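PDB 4OBM: cell envelope-related transcriptional attenuator domain-containing protein, which is of unknown function but belongs to the LytR-CpsA-Psr family, and probably acts in cell-envelope processes or their regulation. Local coordinates for residues A[51-56]-A[217-222]. Sequence-based numbering, arbitrary orientation.
Sequences NTFVLM and VYTLSQ
Asn51 makes the largest share of this contact between the start of strand 52-58 and the last turn of helix 213-220. Its amide points at the helix, and ND2 donates to Thr219 OG1 at 2.6 Å. The bond is short and fairly straight, 160° at the hydrogen, and the hydroxyl lies close to the amide plane. ND2 also sits at the edge of the Tyr218 ring, 3.3 Å from CE1. Thr219 is turned with OG1 beside its backbone N (chi1 -78°), which leaves CG2 to pack 3.5 Å from the Asn51 carbonyl O. This is the tight part.

The same methyl meets Phe53 CE2 at 3.8 Å. Leu220 CD2 approaches that ring carbon too, crossing Phe53 at about a right angle. This packing is looser but buried. The solvent side lies at the partly exposed Tyr218 and Gln222. Here a water donates to Asn51 OD1 and makes a longer bond with Tyr218 OH. Gln222 folds back over one face of that ring, with NE2 bonded to Tyr218 O at 3.0 Å. Ser221 OG bonds the same carbonyl, so two side chains grip the helix end. An alanine at Asn51 would lose the amide and probably loosen the link to both Thr219 and Tyr218.

Asn51 and Thr52 face Ile47 in a G1 beta bulge, where strand 40-47 turns into strand 52-58. Tyr46 of the first strand stacks on Phe53 and bonds Thr219 OG1. Leu220 reaches on to Phe181 of helix 164-181. The contact thus joins the last turn of helix 213-220 to the start of strand 52-58, next to the parallel edge strand 228-230.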
loop_
_atom_site.group_PDB
_atom_site.type_symbol
_atom_site.label_atom_id
_atom_site.label_comp_id
_atom_site.label_asym_id
_atom_site.label_seq_id
_atom_site.Cartn_x
_atom_site.Cartn_y
_atom_site.Cartn_z
ATOM N N ASN A 51 7.655 -2.705 14.209
ATOM C CA ASN A 51 6.235 -2.394 14.442
ATOM C C ASN A 51 5.775 -1.314 13.449
ATOM O O ASN A 51 5.150 -0.319 13.831
ATOM C CB ASN A 51 5.964 -1.972 15.909
ATOM C CG ASN A 51 6.122 -3.072 16.925
ATOM O OD1 ASN A 51 7.029 -3.050 17.760
ATOM N ND2 ASN A 51 5.231 -4.049 16.899
ATOM N N THR A 52 6.149 -1.491 12.177
ATOM C CA THR A 52 5.815 -0.531 11.131
ATOM C C THR A 52 5.311 -1.240 9.871
ATOM O O THR A 52 5.578 -2.424 9.644
ATOM C CB THR A 52 7.010 0.428 10.832
ATOM O OG1 THR A 52 6.508 1.613 10.204
ATOM C CG2 THR A 52 8.103 -0.202 9.961
ATOM N N PHE A 53 4.567 -0.477 9.073
ATOM C CA PHE A 53 4.038 -0.849 7.773
ATOM C C PHE A 53 4.697 0.094 6.764
ATOM O O PHE A 53 4.581 1.304 6.923
ATOM C CB PHE A 53 2.501 -0.746 7.774
ATOM C CG PHE A 53 1.820 -1.754 8.667
ATOM C CD1 PHE A 53 1.462 -3.014 8.180
ATOM C CD2 PHE A 53 1.511 -1.445 9.991
ATOM C CE1 PHE A 53 0.804 -3.942 9.002
ATOM C CE2 PHE A 53 0.872 -2.383 10.817
ATOM C CZ PHE A 53 0.513 -3.622 10.313
ATOM N N VAL A 54 5.469 -0.443 5.802
ATOM C CA VAL A 54 6.194 0.360 4.800
ATOM C C VAL A 54 5.411 0.335 3.490
ATOM O O VAL A 54 5.150 -0.741 2.940
ATOM C CB VAL A 54 7.660 -0.113 4.602
ATOM C CG1 VAL A 54 8.413 0.788 3.617
ATOM C CG2 VAL A 54 8.400 -0.182 5.936
ATOM N N LEU A 55 5.045 1.507 2.987
ATOM C CA LEU A 55 4.326 1.583 1.715
ATOM C C LEU A 55 5.277 1.978 0.611
ATOM O O LEU A 55 6.132 2.821 0.831
ATOM C CB LEU A 55 3.149 2.576 1.764
ATOM C CG LEU A 55 2.111 2.404 2.882
ATOM C CD1 LEU A 55 1.450 3.733 3.205
ATOM C CD2 LEU A 55 1.057 1.381 2.492
HETATM N N MSE A 56 5.139 1.367 -0.571
HETATM C CA MSE A 56 5.943 1.687 -1.756
HETATM C C MSE A 56 5.050 1.820 -2.952
HETATM O O MSE A 56 4.655 0.795 -3.500
HETATM C CB MSE A 56 7.043 0.647 -2.042
HETATM C CG MSE A 56 8.261 0.927 -1.250
HETATM SE SE MSE A 56 9.677 -0.285 -1.606
HETATM C CE MSE A 56 10.160 0.194 -3.310
ATOM N N VAL A 217 -2.363 -6.877 15.525
ATOM C CA VAL A 217 -3.011 -6.317 16.717
ATOM C C VAL A 217 -1.940 -5.876 17.724
ATOM O O VAL A 217 -2.069 -4.777 18.274
ATOM C CB VAL A 217 -4.043 -7.289 17.335
ATOM C CG1 VAL A 217 -4.583 -6.779 18.678
ATOM C CG2 VAL A 217 -5.193 -7.554 16.364
ATOM N N TYR A 218 -0.858 -6.674 17.902
ATOM C CA TYR A 218 0.239 -6.309 18.781
ATOM C C TYR A 218 0.806 -4.954 18.392
ATOM O O TYR A 218 0.919 -4.094 19.258
ATOM C CB TYR A 218 1.367 -7.365 18.791
ATOM C CG TYR A 218 2.589 -6.927 19.581
ATOM C CD1 TYR A 218 3.556 -6.104 19.012
ATOM C CD2 TYR A 218 2.779 -7.338 20.894
ATOM C CE1 TYR A 218 4.647 -5.649 19.750
ATOM C CE2 TYR A 218 3.877 -6.903 21.637
ATOM C CZ TYR A 218 4.815 -6.069 21.056
ATOM O OH TYR A 218 5.916 -5.656 21.762
ATOM N N THR A 219 1.208 -4.788 17.106
ATOM C CA THR A 219 1.830 -3.575 16.547
ATOM C C THR A 219 0.924 -2.340 16.682
ATOM O O THR A 219 1.427 -1.253 16.986
ATOM C CB THR A 219 2.247 -3.838 15.079
ATOM O OG1 THR A 219 3.459 -4.589 15.095
ATOM C CG2 THR A 219 2.471 -2.564 14.269
ATOM N N LEU A 220 -0.380 -2.498 16.431
ATOM C CA LEU A 220 -1.347 -1.397 16.489
ATOM C C LEU A 220 -1.760 -1.050 17.935
ATOM O O LEU A 220 -2.243 0.057 18.174
ATOM C CB LEU A 220 -2.599 -1.725 15.656
ATOM C CG LEU A 220 -2.409 -2.024 14.176
ATOM C CD1 LEU A 220 -3.695 -2.586 13.590
ATOM C CD2 LEU A 220 -1.951 -0.782 13.403
ATOM N N SER A 221 -1.572 -1.988 18.885
ATOM C CA SER A 221 -1.873 -1.786 20.307
ATOM C C SER A 221 -0.694 -1.090 21.048
ATOM O O SER A 221 -0.779 -0.857 22.261
ATOM C CB SER A 221 -2.208 -3.118 20.972
ATOM O OG SER A 221 -1.053 -3.934 21.085
ATOM N N GLN A 222 0.389 -0.753 20.316
ATOM C CA GLN A 222 1.542 -0.051 20.889
ATOM C C GLN A 222 1.220 1.447 21.006
ATOM O O GLN A 222 0.361 1.962 20.278
ATOM C CB GLN A 222 2.826 -0.283 20.056
ATOM C CG GLN A 222 3.247 -1.760 19.904
ATOM C CD GLN A 222 3.501 -2.451 21.230
ATOM O OE1 GLN A 222 4.444 -2.124 21.962
ATOM N NE2 GLN A 222 2.656 -3.419 21.573
HETATM O O HOH W 1 8.271 -4.874 19.651
#